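Local structure of cobalamin biosynthesis protein CobN (Mycobacterium tuberculosis, 7C6O) at residues G1080-A1083 and T1084-L1088. The protein is the large, catalytic subunit of cobaltochelatase, which inserts cobalt into the corrin ring during cobalamin (vitamin B12) biosynthesis. Residues are numbered along the deposited sequence; the frame is centred on the assembly and turned at random.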
# COMPACT_ATOMS: atom_id res chain seq x y z
N GLY A 1080 -16.93 -6.36 11.85
CA GLY A 1080 -17.60 -7.25 10.92
C GLY A 1080 -17.35 -8.72 11.23
O GLY A 1080 -18.26 -9.54 11.14
N MET A 1081 -16.12 -9.06 11.61
CA MET A 1081 -15.84 -10.43 12.02
C MET A 1081 -16.63 -10.80 13.27
O MET A 1081 -17.21 -11.89 13.34
CB MET A 1081 -14.34 -10.62 12.25
CG MET A 1081 -13.96 -12.01 12.74
SD MET A 1081 -12.18 -12.27 12.85
CE MET A 1081 -11.75 -12.44 11.12
N VAL A 1082 -16.66 -9.91 14.26
CA VAL A 1082 -17.42 -10.17 15.48
C VAL A 1082 -18.89 -10.43 15.16
O VAL A 1082 -19.49 -11.40 15.64
CB VAL A 1082 -17.27 -9.00 16.47
CG1 VAL A 1082 -18.19 -9.19 17.66
CG2 VAL A 1082 -15.82 -8.88 16.93
N ALA A 1083 -19.48 -9.57 14.32
CA ALA A 1083 -20.90 -9.69 14.03
C ALA A 1083 -21.20 -10.96 13.24
O ALA A 1083 -22.24 -11.60 13.46
CB ALA A 1083 -21.39 -8.46 13.26
N THR A 1084 -20.31 -11.34 12.32
CA THR A 1084 -20.55 -12.52 11.51
C THR A 1084 -20.48 -13.79 12.35
O THR A 1084 -21.31 -14.70 12.20
CB THR A 1084 -19.55 -12.57 10.36
OG1 THR A 1084 -19.70 -11.39 9.56
CG2 THR A 1084 -19.77 -13.80 9.48
N VAL A 1085 -19.51 -13.87 13.26
CA VAL A 1085 -19.44 -15.00 14.18
C VAL A 1085 -20.68 -15.05 15.07
O VAL A 1085 -21.25 -16.12 15.31
CB VAL A 1085 -18.15 -14.94 15.02
CG1 VAL A 1085 -18.13 -16.05 16.07
CG2 VAL A 1085 -16.92 -15.02 14.13
N ARG A 1086 -21.12 -13.88 15.56
CA ARG A 1086 -22.32 -13.85 16.38
C ARG A 1086 -23.54 -14.31 15.60
O ARG A 1086 -24.37 -15.07 16.11
CB ARG A 1086 -22.55 -12.44 16.94
CG ARG A 1086 -23.71 -12.35 17.93
CD ARG A 1086 -23.89 -10.95 18.52
NE ARG A 1086 -24.16 -9.95 17.48
CZ ARG A 1086 -23.32 -8.98 17.15
NH1 ARG A 1086 -22.16 -8.86 17.77
NH2 ARG A 1086 -23.65 -8.12 16.19
N ALA A 1087 -23.66 -13.87 14.34
CA ALA A 1087 -24.78 -14.31 13.51
C ALA A 1087 -24.77 -15.82 13.32
O ALA A 1087 -25.83 -16.46 13.37
CB ALA A 1087 -24.74 -13.59 12.16
N LEU A 1088 -23.59 -16.40 13.10
CA LEU A 1088 -23.51 -17.82 12.82
C LEU A 1088 -23.78 -18.66 14.06
O LEU A 1088 -24.45 -19.70 13.97
CB LEU A 1088 -22.13 -18.16 12.24
CG LEU A 1088 -21.86 -17.68 10.82
CD1 LEU A 1088 -20.38 -17.77 10.50
CD2 LEU A 1088 -22.68 -18.49 9.82
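The guanidinium of Arg1086 lies with one face over Ala1083, whose CA sits 4.0 Å from CZ, while Ala1083 CB comes within 3.7 Å of NH2. Val1082 CG1 approaches Arg1086 NH1 obliquely at 4.0 Å. CG of Arg1086 stands anti to the backbone N (chi1 -174°), and the chain then bends at chi3 (61°), folding the charged group back along the helix over the preceding turn. There the polar atoms turn to partners on other elements: NE forms a salt bridge with Asp1019 OD2 on helix 1019-1030, and NH1 bonds Thr1156 O on helix 1136-1157. All three guanidinium nitrogens are hydrogen-bonded, which should fix the rotation of the group. Both segments belong to helix 1072-1089, the crossover helix of a beta-alpha-beta unit between parallel neighbours, strands 1056-1061 and 1094-1099. Gly1080 O takes two bonds, from Thr1084 N and, at 2.8 Å, from Thr1084 OG1, which reach it from opposite faces of its carbonyl plane. The threonine hydroxyl lies beside its own backbone N and points back toward the preceding turn, and Tyr1026 and Tyr1051 pack against the threonine. Val1085 N donates almost straight to Met1081 O (171°). Met1081 CG lies 4.4 Å from Val1085 CG2; both side chains touch Ile1054, and Met1081 also reaches Ala1057 of strand 1056-1061.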